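PDB 2QGH: diaminopimelate decarboxylase from Helicobacter pylori, which catalyses the pyridoxal-5'-phosphate-dependent decarboxylation of meso-diaminopimelate to L-lysine, the last step of bacterial lysine biosynthesis. Local coordinates for residues T33-I43 / I284-Q294. Numbering follows the deposited sequence.
Sequences TPFYLYDFDKI and IVAESGELITQ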
loop_
_atom_site.group_PDB
_atom_site.type_symbol
_atom_site.label_atom_id
_atom_site.label_comp_id
_atom_site.label_asym_id
_atom_site.label_seq_id
_atom_site.Cartn_x
_atom_site.Cartn_y
_atom_site.Cartn_z
ATOM N N THR A 33 -21.193 -2.053 -3.260
ATOM C CA THR A 33 -20.066 -2.059 -2.326
ATOM C C THR A 33 -18.803 -2.650 -2.982
ATOM O O THR A 33 -18.886 -3.324 -4.009
ATOM C CB THR A 33 -20.380 -2.904 -1.062
ATOM O OG1 THR A 33 -20.713 -4.241 -1.450
ATOM C CG2 THR A 33 -21.528 -2.298 -0.277
ATOM N N PRO A 34 -17.616 -2.397 -2.404
ATOM C CA PRO A 34 -17.403 -1.595 -1.193
ATOM C C PRO A 34 -17.119 -0.151 -1.597
ATOM O O PRO A 34 -16.706 0.117 -2.725
ATOM C CB PRO A 34 -16.189 -2.258 -0.557
ATOM C CG PRO A 34 -15.350 -2.601 -1.778
ATOM C CD PRO A 34 -16.388 -3.140 -2.765
ATOM N N PHE A 35 -17.354 0.784 -0.694
ATOM C CA PHE A 35 -17.073 2.168 -1.016
ATOM C C PHE A 35 -16.795 3.001 0.213
ATOM O O PHE A 35 -17.053 2.580 1.336
ATOM C CB PHE A 35 -18.224 2.789 -1.813
ATOM C CG PHE A 35 -19.577 2.678 -1.148
ATOM C CD1 PHE A 35 -20.458 1.657 -1.497
ATOM C CD2 PHE A 35 -19.990 3.626 -0.214
ATOM C CE1 PHE A 35 -21.734 1.584 -0.928
ATOM C CE2 PHE A 35 -21.263 3.561 0.357
ATOM C CZ PHE A 35 -22.138 2.538 -0.001
ATOM N N TYR A 36 -16.227 4.174 -0.003
ATOM C CA TYR A 36 -15.959 5.081 1.090
ATOM C C TYR A 36 -17.124 6.070 1.163
ATOM O O TYR A 36 -17.593 6.557 0.134
ATOM C CB TYR A 36 -14.648 5.828 0.840
ATOM C CG TYR A 36 -13.408 5.036 1.201
ATOM C CD1 TYR A 36 -13.015 4.898 2.529
ATOM C CD2 TYR A 36 -12.619 4.441 0.217
ATOM C CE1 TYR A 36 -11.869 4.195 2.877
ATOM C CE2 TYR A 36 -11.465 3.729 0.555
ATOM C CZ TYR A 36 -11.097 3.617 1.887
ATOM O OH TYR A 36 -9.949 2.950 2.236
ATOM N N LEU A 37 -17.599 6.344 2.374
ATOM C CA LEU A 37 -18.692 7.297 2.584
ATOM C C LEU A 37 -18.238 8.349 3.598
ATOM O O LEU A 37 -17.811 8.008 4.709
ATOM C CB LEU A 37 -19.943 6.584 3.110
ATOM C CG LEU A 37 -21.205 7.435 3.307
ATOM C CD1 LEU A 37 -21.658 8.019 1.978
ATOM C CD2 LEU A 37 -22.304 6.571 3.914
ATOM N N TYR A 38 -18.336 9.621 3.218
ATOM C CA TYR A 38 -17.906 10.710 4.092
ATOM C C TYR A 38 -19.015 11.645 4.554
ATOM O O TYR A 38 -19.753 12.195 3.733
ATOM C CB TYR A 38 -16.842 11.569 3.400
ATOM C CG TYR A 38 -15.611 10.815 2.958
ATOM C CD1 TYR A 38 -15.582 10.127 1.744
ATOM C CD2 TYR A 38 -14.479 10.768 3.771
ATOM C CE1 TYR A 38 -14.452 9.413 1.355
ATOM C CE2 TYR A 38 -13.355 10.058 3.396
ATOM C CZ TYR A 38 -13.343 9.382 2.189
ATOM O OH TYR A 38 -12.220 8.669 1.840
ATOM N N ASP A 39 -19.119 11.824 5.869
ATOM C CA ASP A 39 -20.097 12.748 6.447
ATOM C C ASP A 39 -19.331 14.063 6.465
ATOM O O ASP A 39 -18.509 14.294 7.346
ATOM C CB ASP A 39 -20.449 12.360 7.883
ATOM C CG ASP A 39 -21.596 13.190 8.444
ATOM O OD1 ASP A 39 -21.742 14.372 8.051
ATOM O OD2 ASP A 39 -22.349 12.664 9.288
ATOM N N PHE A 40 -19.593 14.916 5.485
ATOM C CA PHE A 40 -18.886 16.176 5.377
ATOM C C PHE A 40 -19.032 17.140 6.560
ATOM O O PHE A 40 -18.100 17.901 6.857
ATOM C CB PHE A 40 -19.269 16.848 4.054
ATOM C CG PHE A 40 -18.356 16.484 2.897
ATOM C CD1 PHE A 40 -17.625 15.299 2.906
ATOM C CD2 PHE A 40 -18.247 17.319 1.786
ATOM C CE1 PHE A 40 -16.802 14.949 1.831
ATOM C CE2 PHE A 40 -17.423 16.973 0.702
ATOM C CZ PHE A 40 -16.704 15.785 0.733
ATOM N N ASP A 41 -20.177 17.109 7.242
ATOM C CA ASP A 41 -20.389 17.987 8.393
ATOM C C ASP A 41 -19.308 17.785 9.438
ATOM O O ASP A 41 -18.823 18.745 10.045
ATOM C CB ASP A 41 -21.747 17.727 9.056
ATOM C CG ASP A 41 -22.899 18.347 8.296
ATOM O OD1 ASP A 41 -22.676 19.351 7.583
ATOM O OD2 ASP A 41 -24.032 17.837 8.430
ATOM N N LYS A 42 -18.944 16.531 9.665
ATOM C CA LYS A 42 -17.921 16.226 10.641
ATOM C C LYS A 42 -16.577 16.826 10.244
ATOM O O LYS A 42 -15.760 17.153 11.104
ATOM C CB LYS A 42 -17.805 14.715 10.813
ATOM C CG LYS A 42 -19.068 14.083 11.375
ATOM C CD LYS A 42 -18.882 12.595 11.570
ATOM C CE LYS A 42 -20.148 11.942 12.061
ATOM N NZ LYS A 42 -19.905 10.501 12.352
ATOM N N ILE A 43 -16.353 16.975 8.941
ATOM C CA ILE A 43 -15.105 17.548 8.443
ATOM C C ILE A 43 -15.120 19.055 8.681
ATOM O O ILE A 43 -14.117 19.641 9.085
ATOM C CB ILE A 43 -14.923 17.283 6.933
ATOM C CG1 ILE A 43 -14.806 15.781 6.677
ATOM C CG2 ILE A 43 -13.690 18.002 6.426
ATOM C CD1 ILE A 43 -14.705 15.399 5.216
ATOM N N ILE A 284 -8.891 15.781 11.439
ATOM C CA ILE A 284 -9.815 16.571 10.638
ATOM C C ILE A 284 -10.762 15.666 9.849
ATOM O O ILE A 284 -11.958 15.939 9.764
ATOM C CB ILE A 284 -9.078 17.468 9.608
ATOM C CG1 ILE A 284 -8.189 18.497 10.318
ATOM C CG2 ILE A 284 -10.101 18.161 8.698
ATOM C CD1 ILE A 284 -8.944 19.593 11.054
ATOM N N VAL A 285 -10.225 14.584 9.291
ATOM C CA VAL A 285 -11.022 13.698 8.453
ATOM C C VAL A 285 -11.291 12.270 8.911
ATOM O O VAL A 285 -12.224 11.639 8.419
ATOM C CB VAL A 285 -10.411 13.598 7.026
ATOM C CG1 VAL A 285 -10.460 14.937 6.341
ATOM C CG2 VAL A 285 -8.971 13.105 7.111
ATOM N N ALA A 286 -10.489 11.747 9.828
ATOM C CA ALA A 286 -10.687 10.374 10.273
ATOM C C ALA A 286 -12.158 9.971 10.462
ATOM O O ALA A 286 -12.709 9.204 9.664
ATOM C CB ALA A 286 -9.912 10.124 11.558
ATOM N N GLU A 287 -12.791 10.502 11.503
ATOM C CA GLU A 287 -14.169 10.167 11.833
ATOM C C GLU A 287 -15.221 10.314 10.727
ATOM O O GLU A 287 -16.143 9.499 10.646
ATOM C CB GLU A 287 -14.610 10.960 13.075
ATOM C CG GLU A 287 -16.095 10.807 13.420
ATOM C CD GLU A 287 -16.519 11.582 14.673
ATOM O OE1 GLU A 287 -16.152 12.773 14.795
ATOM O OE2 GLU A 287 -17.235 11.001 15.526
ATOM N N SER A 288 -15.087 11.327 9.875
ATOM C CA SER A 288 -16.071 11.564 8.813
ATOM C C SER A 288 -16.150 10.483 7.742
ATOM O O SER A 288 -17.126 10.409 6.997
ATOM C CB SER A 288 -15.798 12.903 8.116
ATOM O OG SER A 288 -14.808 12.773 7.106
ATOM N N GLY A 289 -15.119 9.655 7.655
ATOM C CA GLY A 289 -15.105 8.623 6.637
ATOM C C GLY A 289 -15.300 7.209 7.135
ATOM O O GLY A 289 -14.765 6.812 8.170
ATOM N N GLU A 290 -16.086 6.446 6.386
ATOM C CA GLU A 290 -16.342 5.064 6.730
ATOM C C GLU A 290 -16.300 4.159 5.510
ATOM O O GLU A 290 -16.688 4.554 4.410
ATOM C CB GLU A 290 -17.680 4.947 7.455
ATOM C CG GLU A 290 -17.581 5.501 8.862
ATOM C CD GLU A 290 -18.814 5.259 9.697
ATOM O OE1 GLU A 290 -18.703 5.342 10.942
ATOM O OE2 GLU A 290 -19.888 4.996 9.110
ATOM N N LEU A 291 -15.792 2.952 5.716
ATOM C CA LEU A 291 -15.678 1.967 4.654
ATOM C C LEU A 291 -16.843 0.972 4.717
ATOM O O LEU A 291 -16.864 0.059 5.549
ATOM C CB LEU A 291 -14.335 1.238 4.767
ATOM C CG LEU A 291 -13.969 0.177 3.728
ATOM C CD1 LEU A 291 -14.329 0.643 2.322
ATOM C CD2 LEU A 291 -12.483 -0.113 3.842
ATOM N N ILE A 292 -17.814 1.178 3.833
ATOM C CA ILE A 292 -18.989 0.326 3.756
ATOM C C ILE A 292 -18.658 -0.830 2.824
ATOM O O ILE A 292 -18.323 -0.630 1.653
ATOM C CB ILE A 292 -20.211 1.097 3.186
ATOM C CG1 ILE A 292 -20.357 2.456 3.887
ATOM C CG2 ILE A 292 -21.474 0.260 3.352
ATOM C CD1 ILE A 292 -20.440 2.377 5.390
ATOM N N THR A 293 -18.768 -2.038 3.355
ATOM C CA THR A 293 -18.457 -3.242 2.615
ATOM C C THR A 293 -19.523 -4.302 2.892
ATOM O O THR A 293 -20.076 -4.375 3.996
ATOM C CB THR A 293 -17.085 -3.766 3.041
ATOM O OG1 THR A 293 -16.814 -5.007 2.390
ATOM C CG2 THR A 293 -17.046 -3.955 4.539
ATOM N N GLN A 294 -19.794 -5.124 1.885
ATOM C CA GLN A 294 -20.805 -6.174 1.987
ATOM C C GLN A 294 -20.213 -7.528 2.352
ATOM O O GLN A 294 -19.067 -7.821 2.024
ATOM C CB GLN A 294 -21.555 -6.276 0.653
ATOM C CG GLN A 294 -22.454 -7.483 0.525
ATOM C CD GLN A 294 -23.192 -7.519 -0.798
ATOM O OE1 GLN A 294 -23.860 -8.498 -1.117
ATOM N NE2 GLN A 294 -23.081 -6.446 -1.573
#
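F35 and I292 face each other as a hydrogen-bonded pair in the antiparallel strands 35-39 and 289-294, in the mixed beta-sheet domain of this fold-type III decarboxylase, which joins this N-terminal strand to strands that follow the alpha/beta barrel. With CG lodged between its backbone N and carbonyl carbon (chi1 55°), the F35 ring lies against I292, whose CB makes a CH-pi contact over one face, offset toward the rim, 4.1 Å from the centroid. I292 CG1 also meets L37 CB on this side of the sheet. On the side of Y36 and Y38, L291 CD1 stands over the centre of the Y36 ring, 7° off its normal, a second CH-pi contact; the Y36 hydroxyl bonds to D315 O. Y38 CD2 comes to 3.6 Å of G289 CA, while Y38 OH bonds to E394.

Beyond D39 N, which donates to S288 O at 2.7 Å, the chain turns into helix 40-52. Here the K42 and E287 side chains cross at about a right angle, K42 CD against E287 CG at 3.8 Å, and I43 CG2 packs against CG2 of I284, whose side chain lies about 7 Å from the pyridoxal-5'-phosphate. S288, the third residue of the type I turn A286-G289, fills the corner: its OG donates to V285 O at 3.1 Å and lies in the plane of the Y38 ring, at its edge.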